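Local coordinates for putative glycosyltransferase (Mannosyltransferase) involved in glycosylating the PBCV-1 major capsid protein (PDB 2P6W), which probably acts as a manganese-dependent, nucleotide-sugar-using glycosyltransferase in glycosylation of the viral major capsid protein, this chain being its N-terminal GT-A-type domain, at residues P103-H111 with I165-Y175; S117-K125 with P151-F162. All coordinates share one frame; numbering follows the deposited sequence.

Contact 1: P103-H111 with I165-Y175; sequences PNILYHTFH and IPGRYIVHDPY
The guanidinium of Arg168 lies flat against Leu106, whose CD1 stands 3.6 Å above the centre of one face, while the backbone O of Asn104 meets the group at its edge. That edge contact is a nearly straight hydrogen bond, Arg168 NE to Asn104 O at 2.9 Å and 168°. A bend at chi3 (65°) turns the arginine's end back over the leucine, and a water on NH2 ties it to Pro103 O. At the other end, Pro174 CD packs over one face of the His111 ring, 3.6 Å from its centroid, as a CH-pi contact. In the plane of the same ring, NE2 donates to the anti side of Asp173 OD1 at 2.8 Å. Between these ends, strands 107-110 and 169-172 pair in parallel, their short axes 22° apart, with 169-172 an edge strand of the six-stranded sheet. Ile170 O takes two donors, Thr109 N at 2.9 Å and, from above the carbonyl plane, Thr109 OG1 at 3.2 Å. On the face with His108 and Phe110, the His172 ring lies oblique to Phe110. With NE2 donating to Asp173 and ND1 accepting from Ala113 N, the imidazole is probably neutral and fixed in tautomer and rotation.

Contact 2: S117-K125 with P151-F162; sequences SYPINTGVK and PYEQKTVYEYVF
The buried part packs tightly round Ile120, whose CD1 lies 3.8 Å from Val157 CG1 and also touches Tyr158 and Phe162. Polar groups close its inner end. Glu153, bent at chi2 (-88°), spreads its carboxylate between two donors: Thr122 OG1 reaches the syn lone pair of OE1 at 2.6 Å, and Lys125 NZ forms a salt bridge to OE2 at 2.7 Å on the anti side. Lys125 has a second carboxylate partner in Glu135. Here the helix starting at Glu153 packs on the loop leading into strand 124-128 of the GT-A-type sheet. An Asx turn, Asn121 OD1 to Gly123 N, shapes that loop next to His195 of the manganese site. Gln154 stretches along it, with OE1 accepting from Thr122 N at 3.1 Å; a water joins OE1 to Thr122 OG1. The looser, outer side is formed by Tyr118, Pro119 and Glu159. Pro151 CG sits over the centre of one Tyr118 ring face, 3.9 Å from the centroid, and CD of the adjoining Pro119 lies on the opposite face, toward the rim. Pro119 sends CB over the Tyr158 ring, 3.5 Å from CZ. Exposed Glu159 has little surface in the contact beyond the reach of its OE2 to Tyr118 OH, a 2.6 Å hydrogen bond.

Contacts 1 and 2 share one sheet: strands 107-110 and 124-128 are neighbours in it, and contact 2 is nested within the chain loop that contact 1 closes. Contact 2 is the more buried, with 8 of 14 touching residues buried against 7 of 18, and its centre lies about 11 Å from the chain centre against 13 Å. Contact 1 joins two strands at the sheet's edge, largely through backbone bonds, whereas contact 2 sets a helix against a loop almost entirely through side chains. They touch directly, Phe110 O lying 2.8 Å from Asn121 N in a probable hydrogen bond. The Asn121 side chain is about 6 Å from the manganese ion, that of Phe110 about 12 Å.

Contact 1: P103-H111 with I165-Y175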
loop_
_atom_site.group_PDB
_atom_site.type_symbol
_atom_site.label_atom_id
_atom_site.label_comp_id
_atom_site.label_asym_id
_atom_site.label_seq_id
_atom_site.Cartn_x
_atom_site.Cartn_y
_atom_site.Cartn_z
ATOM N N PRO A 103 16.682 -11.861 -4.260
ATOM C CA PRO A 103 17.002 -10.741 -5.126
ATOM C C PRO A 103 16.188 -10.713 -6.426
ATOM O O PRO A 103 16.196 -9.700 -7.122
ATOM C CB PRO A 103 18.513 -10.936 -5.415
ATOM C CG PRO A 103 18.746 -12.374 -5.264
ATOM C CD PRO A 103 17.794 -12.834 -4.183
ATOM N N ASN A 104 15.471 -11.802 -6.718
ATOM C CA ASN A 104 14.715 -11.934 -7.955
ATOM C C ASN A 104 13.305 -11.339 -7.868
ATOM O O ASN A 104 12.635 -11.184 -8.884
ATOM C CB ASN A 104 14.593 -13.408 -8.341
ATOM C CG ASN A 104 14.073 -13.601 -9.757
ATOM O OD1 ASN A 104 14.466 -12.882 -10.683
ATOM N ND2 ASN A 104 13.192 -14.578 -9.932
ATOM N N ILE A 105 12.846 -11.041 -6.655
ATOM C CA ILE A 105 11.467 -10.551 -6.472
ATOM C C ILE A 105 11.344 -9.039 -6.709
ATOM O O ILE A 105 12.152 -8.256 -6.184
ATOM C CB ILE A 105 10.909 -10.958 -5.083
ATOM C CG1 ILE A 105 10.993 -12.480 -4.900
ATOM C CG2 ILE A 105 9.453 -10.478 -4.918
ATOM C CD1 ILE A 105 10.322 -13.298 -6.031
ATOM N N LEU A 106 10.342 -8.658 -7.521
ATOM C CA LEU A 106 10.011 -7.253 -7.822
ATOM C C LEU A 106 8.773 -6.769 -7.065
ATOM O O LEU A 106 8.665 -5.585 -6.786
ATOM C CB LEU A 106 9.786 -7.041 -9.319
ATOM C CG LEU A 106 10.970 -7.204 -10.278
ATOM C CD1 LEU A 106 10.443 -7.294 -11.700
ATOM C CD2 LEU A 106 12.000 -6.093 -10.158
ATOM N N TYR A 107 7.845 -7.676 -6.746
ATOM C CA TYR A 107 6.627 -7.300 -6.014
ATOM C C TYR A 107 6.296 -8.299 -4.933
ATOM O O TYR A 107 6.320 -9.492 -5.189
ATOM C CB TYR A 107 5.431 -7.300 -6.976
ATOM C CG TYR A 107 5.322 -6.086 -7.869
ATOM C CD1 TYR A 107 4.571 -4.971 -7.478
ATOM C CD2 TYR A 107 5.951 -6.054 -9.109
ATOM C CE1 TYR A 107 4.477 -3.841 -8.292
ATOM C CE2 TYR A 107 5.859 -4.947 -9.923
ATOM C CZ TYR A 107 5.131 -3.840 -9.506
ATOM O OH TYR A 107 5.044 -2.735 -10.332
ATOM N N HIS A 108 5.978 -7.809 -3.735
ATOM C CA HIS A 108 5.314 -8.617 -2.725
ATOM C C HIS A 108 3.899 -8.082 -2.556
ATOM O O HIS A 108 3.713 -6.879 -2.325
ATOM C CB HIS A 108 6.060 -8.531 -1.392
ATOM C CG HIS A 108 7.358 -9.264 -1.399
ATOM N ND1 HIS A 108 8.554 -8.658 -1.701
ATOM C CD2 HIS A 108 7.635 -10.569 -1.195
ATOM C CE1 HIS A 108 9.519 -9.559 -1.678
ATOM N NE2 HIS A 108 8.990 -10.723 -1.353
ATOM N N THR A 109 2.909 -8.962 -2.736
ATOM C CA THR A 109 1.500 -8.601 -2.638
ATOM C C THR A 109 0.782 -9.573 -1.710
ATOM O O THR A 109 1.389 -10.535 -1.212
ATOM C CB THR A 109 0.828 -8.593 -4.049
ATOM O OG1 THR A 109 0.984 -9.896 -4.640
ATOM C CG2 THR A 109 1.484 -7.533 -4.922
ATOM N N PHE A 110 -0.497 -9.317 -1.466
ATOM C CA PHE A 110 -1.275 -10.050 -0.455
ATOM C C PHE A 110 -2.643 -10.408 -0.974
ATOM O O PHE A 110 -3.292 -9.593 -1.626
ATOM C CB PHE A 110 -1.367 -9.227 0.847
ATOM C CG PHE A 110 -0.033 -8.786 1.304
ATOM C CD1 PHE A 110 0.762 -9.648 2.051
ATOM C CD2 PHE A 110 0.488 -7.563 0.893
ATOM C CE1 PHE A 110 2.056 -9.288 2.412
ATOM C CE2 PHE A 110 1.765 -7.187 1.245
ATOM C CZ PHE A 110 2.567 -8.054 2.006
ATOM N N HIS A 111 -3.066 -11.641 -0.696
ATOM C CA HIS A 111 -4.414 -12.028 -1.058
ATOM C C HIS A 111 -5.417 -11.526 -0.028
ATOM O O HIS A 111 -5.034 -10.949 0.999
ATOM C CB HIS A 111 -4.528 -13.545 -1.291
ATOM C CG HIS A 111 -4.465 -14.375 -0.046
ATOM N ND1 HIS A 111 -5.532 -14.494 0.817
ATOM C CD2 HIS A 111 -3.491 -15.186 0.443
ATOM C CE1 HIS A 111 -5.208 -15.306 1.806
ATOM N NE2 HIS A 111 -3.980 -15.752 1.593
ATOM N N ILE A 165 6.141 -10.802 -15.771
ATOM C CA ILE A 165 7.298 -10.997 -14.879
ATOM C C ILE A 165 7.203 -12.333 -14.098
ATOM O O ILE A 165 7.273 -12.367 -12.855
ATOM C CB ILE A 165 7.528 -9.770 -13.941
ATOM C CG1 ILE A 165 6.266 -9.462 -13.119
ATOM C CG2 ILE A 165 7.915 -8.517 -14.761
ATOM C CD1 ILE A 165 6.537 -8.618 -11.865
ATOM N N PRO A 166 7.079 -13.451 -14.830
ATOM C CA PRO A 166 6.904 -14.735 -14.169
ATOM C C PRO A 166 8.049 -14.995 -13.195
ATOM O O PRO A 166 9.224 -14.759 -13.527
ATOM C CB PRO A 166 6.946 -15.735 -15.335
ATOM C CG PRO A 166 7.716 -15.033 -16.394
ATOM C CD PRO A 166 7.198 -13.618 -16.288
ATOM N N GLY A 167 7.697 -15.442 -11.993
ATOM C CA GLY A 167 8.679 -15.783 -10.979
ATOM C C GLY A 167 9.230 -14.613 -10.183
ATOM O O GLY A 167 10.056 -14.802 -9.283
ATOM N N ARG A 168 8.784 -13.397 -10.498
ATOM C CA ARG A 168 9.366 -12.228 -9.852
ATOM C C ARG A 168 8.356 -11.519 -8.948
ATOM O O ARG A 168 8.484 -10.335 -8.655
ATOM C CB ARG A 168 9.987 -11.275 -10.890
ATOM C CG ARG A 168 11.003 -11.960 -11.793
ATOM C CD ARG A 168 11.885 -10.935 -12.508
ATOM N NE ARG A 168 12.731 -10.173 -11.586
ATOM C CZ ARG A 168 13.559 -9.211 -11.978
ATOM N NH1 ARG A 168 13.619 -8.890 -13.258
ATOM N NH2 ARG A 168 14.313 -8.561 -11.102
ATOM N N TYR A 169 7.359 -12.269 -8.488
ATOM C CA TYR A 169 6.404 -11.735 -7.513
ATOM C C TYR A 169 5.942 -12.833 -6.575
ATOM O O TYR A 169 6.000 -14.026 -6.916
ATOM C CB TYR A 169 5.193 -11.130 -8.223
ATOM C CG TYR A 169 4.397 -12.111 -9.053
ATOM C CD1 TYR A 169 3.315 -12.809 -8.504
ATOM C CD2 TYR A 169 4.742 -12.369 -10.397
ATOM C CE1 TYR A 169 2.584 -13.714 -9.291
ATOM C CE2 TYR A 169 4.001 -13.262 -11.184
ATOM C CZ TYR A 169 2.941 -13.936 -10.608
ATOM O OH TYR A 169 2.221 -14.831 -11.368
ATOM N N ILE A 170 5.465 -12.417 -5.397
ATOM C CA ILE A 170 4.906 -13.353 -4.442
ATOM C C ILE A 170 3.582 -12.798 -3.945
ATOM O O ILE A 170 3.480 -11.599 -3.671
ATOM C CB ILE A 170 5.846 -13.617 -3.245
ATOM C CG1 ILE A 170 7.192 -14.186 -3.734
ATOM C CG2 ILE A 170 5.217 -14.633 -2.282
ATOM C CD1 ILE A 170 8.205 -14.504 -2.587
ATOM N N VAL A 171 2.587 -13.680 -3.834
ATOM C CA VAL A 171 1.313 -13.358 -3.182
ATOM C C VAL A 171 1.315 -14.087 -1.853
ATOM O O VAL A 171 1.356 -15.323 -1.822
ATOM C CB VAL A 171 0.081 -13.775 -4.034
ATOM C CG1 VAL A 171 -1.208 -13.381 -3.332
ATOM C CG2 VAL A 171 0.126 -13.109 -5.411
ATOM N N HIS A 172 1.312 -13.296 -0.786
ATOM C CA HIS A 172 1.423 -13.769 0.587
ATOM C C HIS A 172 0.052 -13.761 1.265
ATOM O O HIS A 172 -0.843 -13.016 0.870
ATOM C CB HIS A 172 2.301 -12.821 1.393
ATOM C CG HIS A 172 3.743 -12.811 0.988
ATOM N ND1 HIS A 172 4.271 -11.873 0.130
ATOM C CD2 HIS A 172 4.775 -13.604 1.360
ATOM C CE1 HIS A 172 5.567 -12.084 -0.006
ATOM N NE2 HIS A 172 5.899 -13.128 0.727
ATOM N N ASP A 173 -0.070 -14.561 2.318
ATOM C CA ASP A 173 -1.170 -14.412 3.274
ATOM C C ASP A 173 -1.157 -12.984 3.783
ATOM O O ASP A 173 -0.083 -12.388 3.928
ATOM C CB ASP A 173 -0.990 -15.356 4.457
ATOM C CG ASP A 173 -1.276 -16.821 4.103
ATOM O OD1 ASP A 173 -1.993 -17.102 3.112
ATOM O OD2 ASP A 173 -0.771 -17.694 4.836
ATOM N N PRO A 174 -2.346 -12.414 4.036
ATOM C CA PRO A 174 -2.435 -11.028 4.466
ATOM C C PRO A 174 -2.514 -10.764 5.974
ATOM O O PRO A 174 -2.682 -9.606 6.388
ATOM C CB PRO A 174 -3.754 -10.595 3.825
ATOM C CG PRO A 174 -4.625 -11.822 4.021
ATOM C CD PRO A 174 -3.679 -12.991 3.773
ATOM N N TYR A 175 -2.410 -11.810 6.788
ATOM C CA TYR A 175 -2.836 -11.716 8.195
ATOM C C TYR A 175 -2.079 -10.701 9.025
ATOM O O TYR A 175 -2.652 -10.134 9.954
ATOM C CB TYR A 175 -2.829 -13.082 8.890
ATOM C CG TYR A 175 -3.514 -14.135 8.071
ATOM C CD1 TYR A 175 -4.798 -13.918 7.542
ATOM C CD2 TYR A 175 -2.864 -15.334 7.764
ATOM C CE1 TYR A 175 -5.422 -14.893 6.754
ATOM C CE2 TYR A 175 -3.479 -16.308 6.989
ATOM C CZ TYR A 175 -4.760 -16.082 6.488
ATOM O OH TYR A 175 -5.373 -17.042 5.697
HETATM O O HOH W 1 14.226 -8.029 -8.164
#

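Contact 2: S117-K125 with P151-F162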
loop_
_atom_site.group_PDB
_atom_site.type_symbol
_atom_site.label_atom_id
_atom_site.label_comp_id
_atom_site.label_asym_id
_atom_site.label_seq_id
_atom_site.Cartn_x
_atom_site.Cartn_y
_atom_site.Cartn_z
ATOM N N SER A 117 -12.785 -9.945 -2.881
ATOM C CA SER A 117 -13.423 -10.045 -4.197
ATOM C C SER A 117 -12.406 -10.116 -5.332
ATOM O O SER A 117 -12.791 -10.169 -6.485
ATOM C CB SER A 117 -14.374 -8.877 -4.430
ATOM O OG SER A 117 -13.688 -7.666 -4.228
ATOM N N TYR A 118 -11.120 -10.155 -4.998
ATOM C CA TYR A 118 -10.066 -10.159 -6.025
ATOM C C TYR A 118 -8.838 -10.964 -5.538
ATOM O O TYR A 118 -8.615 -11.101 -4.318
ATOM C CB TYR A 118 -9.701 -8.706 -6.393
ATOM C CG TYR A 118 -8.998 -8.626 -7.736
ATOM C CD1 TYR A 118 -9.701 -8.869 -8.920
ATOM C CD2 TYR A 118 -7.636 -8.362 -7.822
ATOM C CE1 TYR A 118 -9.065 -8.829 -10.152
ATOM C CE2 TYR A 118 -6.993 -8.307 -9.055
ATOM C CZ TYR A 118 -7.717 -8.551 -10.214
ATOM O OH TYR A 118 -7.084 -8.541 -11.436
ATOM N N PRO A 119 -8.068 -11.579 -6.474
ATOM C CA PRO A 119 -6.936 -12.381 -5.981
ATOM C C PRO A 119 -5.856 -11.667 -5.161
ATOM O O PRO A 119 -5.164 -12.326 -4.381
ATOM C CB PRO A 119 -6.321 -12.960 -7.256
ATOM C CG PRO A 119 -7.457 -12.986 -8.231
ATOM C CD PRO A 119 -8.249 -11.721 -7.935
ATOM N N ILE A 120 -5.701 -10.355 -5.346
ATOM C CA ILE A 120 -4.784 -9.583 -4.498
ATOM C C ILE A 120 -5.462 -8.301 -4.032
ATOM O O ILE A 120 -6.372 -7.776 -4.703
ATOM C CB ILE A 120 -3.414 -9.259 -5.194
ATOM C CG1 ILE A 120 -3.619 -8.443 -6.486
ATOM C CG2 ILE A 120 -2.659 -10.533 -5.502
ATOM C CD1 ILE A 120 -2.320 -7.913 -7.123
ATOM N N ASN A 121 -5.006 -7.797 -2.883
ATOM C CA ASN A 121 -5.445 -6.490 -2.418
ATOM C C ASN A 121 -4.221 -5.590 -2.312
ATOM O O ASN A 121 -3.331 -5.850 -1.493
ATOM C CB ASN A 121 -6.142 -6.642 -1.069
ATOM C CG ASN A 121 -6.618 -5.328 -0.516
ATOM O OD1 ASN A 121 -5.818 -4.422 -0.243
ATOM N ND2 ASN A 121 -7.927 -5.230 -0.279
ATOM N N THR A 122 -4.179 -4.540 -3.143
ATOM C CA THR A 122 -2.971 -3.720 -3.257
ATOM C C THR A 122 -2.983 -2.494 -2.343
ATOM O O THR A 122 -2.218 -1.551 -2.557
ATOM C CB THR A 122 -2.705 -3.288 -4.720
ATOM O OG1 THR A 122 -3.880 -2.672 -5.256
ATOM C CG2 THR A 122 -2.279 -4.498 -5.588
ATOM N N GLY A 123 -3.811 -2.543 -1.294
ATOM C CA GLY A 123 -3.809 -1.504 -0.257
ATOM C C GLY A 123 -2.474 -1.467 0.481
ATOM O O GLY A 123 -2.113 -0.458 1.099
ATOM N N VAL A 124 -1.755 -2.589 0.426
ATOM C CA VAL A 124 -0.367 -2.717 0.907
ATOM C C VAL A 124 0.398 -3.425 -0.210
ATOM O O VAL A 124 -0.004 -4.517 -0.621
ATOM C CB VAL A 124 -0.276 -3.585 2.186
ATOM C CG1 VAL A 124 1.168 -3.683 2.639
ATOM C CG2 VAL A 124 -1.126 -2.959 3.312
ATOM N N LYS A 125 1.470 -2.803 -0.704
ATOM C CA LYS A 125 2.156 -3.313 -1.899
ATOM C C LYS A 125 3.622 -2.923 -1.830
ATOM O O LYS A 125 3.950 -1.731 -1.732
ATOM C CB LYS A 125 1.528 -2.714 -3.172
ATOM C CG LYS A 125 2.188 -3.138 -4.473
ATOM C CD LYS A 125 1.522 -2.488 -5.702
ATOM C CE LYS A 125 1.821 -0.988 -5.803
ATOM N NZ LYS A 125 1.476 -0.471 -7.206
ATOM N N PRO A 151 -11.055 -3.479 -10.460
ATOM C CA PRO A 151 -10.375 -2.677 -9.421
ATOM C C PRO A 151 -9.112 -1.882 -9.814
ATOM O O PRO A 151 -8.257 -1.647 -8.965
ATOM C CB PRO A 151 -10.012 -3.734 -8.358
ATOM C CG PRO A 151 -9.766 -4.961 -9.147
ATOM C CD PRO A 151 -10.713 -4.915 -10.341
ATOM N N TYR A 152 -8.994 -1.475 -11.079
ATOM C CA TYR A 152 -8.040 -0.407 -11.455
ATOM C C TYR A 152 -6.577 -0.849 -11.330
ATOM O O TYR A 152 -6.192 -1.809 -11.991
ATOM C CB TYR A 152 -8.323 0.882 -10.665
ATOM C CG TYR A 152 -9.779 1.262 -10.664
ATOM C CD1 TYR A 152 -10.458 1.463 -11.848
ATOM C CD2 TYR A 152 -10.475 1.421 -9.459
ATOM C CE1 TYR A 152 -11.799 1.825 -11.852
ATOM C CE2 TYR A 152 -11.820 1.781 -9.452
ATOM C CZ TYR A 152 -12.468 1.984 -10.651
ATOM O OH TYR A 152 -13.805 2.331 -10.658
ATOM N N GLU A 153 -5.750 -0.151 -10.550
ATOM C CA GLU A 153 -4.328 -0.529 -10.439
ATOM C C GLU A 153 -4.191 -1.952 -9.918
ATOM O O GLU A 153 -3.229 -2.658 -10.225
ATOM C CB GLU A 153 -3.560 0.458 -9.536
ATOM C CG GLU A 153 -2.170 -0.010 -9.070
ATOM C CD GLU A 153 -2.212 -0.821 -7.776
ATOM O OE1 GLU A 153 -3.324 -1.054 -7.239
ATOM O OE2 GLU A 153 -1.126 -1.214 -7.277
ATOM N N GLN A 154 -5.157 -2.380 -9.113
ATOM C CA GLN A 154 -5.095 -3.713 -8.524
ATOM C C GLN A 154 -5.216 -4.789 -9.605
ATOM O O GLN A 154 -4.495 -5.792 -9.600
ATOM C CB GLN A 154 -6.224 -3.835 -7.508
ATOM C CG GLN A 154 -6.266 -5.134 -6.763
ATOM C CD GLN A 154 -7.234 -5.047 -5.604
ATOM O OE1 GLN A 154 -6.910 -4.492 -4.556
ATOM N NE2 GLN A 154 -8.427 -5.605 -5.780
ATOM N N LYS A 155 -6.151 -4.576 -10.537
ATOM C CA LYS A 155 -6.311 -5.457 -11.680
ATOM C C LYS A 155 -5.111 -5.354 -12.630
ATOM O O LYS A 155 -4.676 -6.347 -13.217
ATOM C CB LYS A 155 -7.612 -5.112 -12.421
ATOM C CG LYS A 155 -7.737 -5.834 -13.763
ATOM C CD LYS A 155 -9.192 -6.032 -14.219
ATOM C CE LYS A 155 -9.970 -4.728 -14.303
ATOM N NZ LYS A 155 -11.371 -5.063 -14.755
ATOM N N THR A 156 -4.559 -4.146 -12.756
ATOM C CA THR A 156 -3.441 -3.942 -13.679
ATOM C C THR A 156 -2.204 -4.682 -13.184
ATOM O O THR A 156 -1.496 -5.336 -13.959
ATOM C CB THR A 156 -3.149 -2.455 -13.861
ATOM O OG1 THR A 156 -4.374 -1.808 -14.250
ATOM C CG2 THR A 156 -2.052 -2.252 -14.924
ATOM N N VAL A 157 -1.925 -4.571 -11.893
ATOM C CA VAL A 157 -0.826 -5.335 -11.327
ATOM C C VAL A 157 -1.037 -6.837 -11.539
ATOM O O VAL A 157 -0.152 -7.532 -12.041
ATOM C CB VAL A 157 -0.624 -4.987 -9.823
ATOM C CG1 VAL A 157 0.322 -5.995 -9.152
ATOM C CG2 VAL A 157 -0.053 -3.598 -9.689
ATOM N N TYR A 158 -2.196 -7.351 -11.156
ATOM C CA TYR A 158 -2.409 -8.788 -11.222
ATOM C C TYR A 158 -2.475 -9.371 -12.650
ATOM O O TYR A 158 -1.937 -10.475 -12.915
ATOM C CB TYR A 158 -3.641 -9.179 -10.404
ATOM C CG TYR A 158 -3.743 -10.662 -10.169
ATOM C CD1 TYR A 158 -2.865 -11.313 -9.301
ATOM C CD2 TYR A 158 -4.717 -11.427 -10.832
ATOM C CE1 TYR A 158 -2.969 -12.684 -9.078
ATOM C CE2 TYR A 158 -4.826 -12.795 -10.609
ATOM C CZ TYR A 158 -3.946 -13.413 -9.751
ATOM O OH TYR A 158 -4.043 -14.766 -9.521
ATOM N N GLU A 159 -3.146 -8.652 -13.544
ATOM C CA GLU A 159 -3.463 -9.164 -14.885
ATOM C C GLU A 159 -2.610 -8.618 -16.027
ATOM O O GLU A 159 -2.580 -9.230 -17.124
ATOM C CB GLU A 159 -4.933 -8.937 -15.198
ATOM C CG GLU A 159 -5.886 -9.701 -14.265
ATOM C CD GLU A 159 -7.344 -9.494 -14.613
ATOM O OE1 GLU A 159 -7.658 -9.406 -15.822
ATOM O OE2 GLU A 159 -8.177 -9.399 -13.678
ATOM N N TYR A 160 -1.957 -7.474 -15.805
ATOM C CA TYR A 160 -1.046 -6.923 -16.804
ATOM C C TYR A 160 0.415 -7.160 -16.395
ATOM O O TYR A 160 1.211 -7.682 -17.179
ATOM C CB TYR A 160 -1.303 -5.429 -17.037
ATOM C CG TYR A 160 -0.590 -4.885 -18.243
ATOM C CD1 TYR A 160 -1.217 -4.864 -19.484
ATOM C CD2 TYR A 160 0.713 -4.400 -18.146
ATOM C CE1 TYR A 160 -0.561 -4.382 -20.596
ATOM C CE2 TYR A 160 1.379 -3.912 -19.253
ATOM C CZ TYR A 160 0.742 -3.902 -20.472
ATOM O OH TYR A 160 1.394 -3.419 -21.590
ATOM N N VAL A 161 0.763 -6.784 -15.168
ATOM C CA VAL A 161 2.174 -6.856 -14.761
ATOM C C VAL A 161 2.613 -8.289 -14.505
ATOM O O VAL A 161 3.609 -8.766 -15.066
ATOM C CB VAL A 161 2.471 -5.989 -13.508
ATOM C CG1 VAL A 161 3.898 -6.194 -13.034
ATOM C CG2 VAL A 161 2.251 -4.508 -13.838
ATOM N N PHE A 162 1.866 -8.982 -13.650
ATOM C CA PHE A 162 2.312 -10.307 -13.223
ATOM C C PHE A 162 2.601 -11.286 -14.389
ATOM O O PHE A 162 3.640 -11.958 -14.377
ATOM C CB PHE A 162 1.334 -10.919 -12.208
ATOM C CG PHE A 162 1.466 -10.368 -10.803
ATOM C CD1 PHE A 162 2.345 -9.321 -10.501
ATOM C CD2 PHE A 162 0.655 -10.878 -9.785
ATOM C CE1 PHE A 162 2.433 -8.815 -9.184
ATOM C CE2 PHE A 162 0.740 -10.376 -8.494
ATOM C CZ PHE A 162 1.630 -9.361 -8.192
HETATM O O HOH W 2 -6.182 -1.649 -4.250
#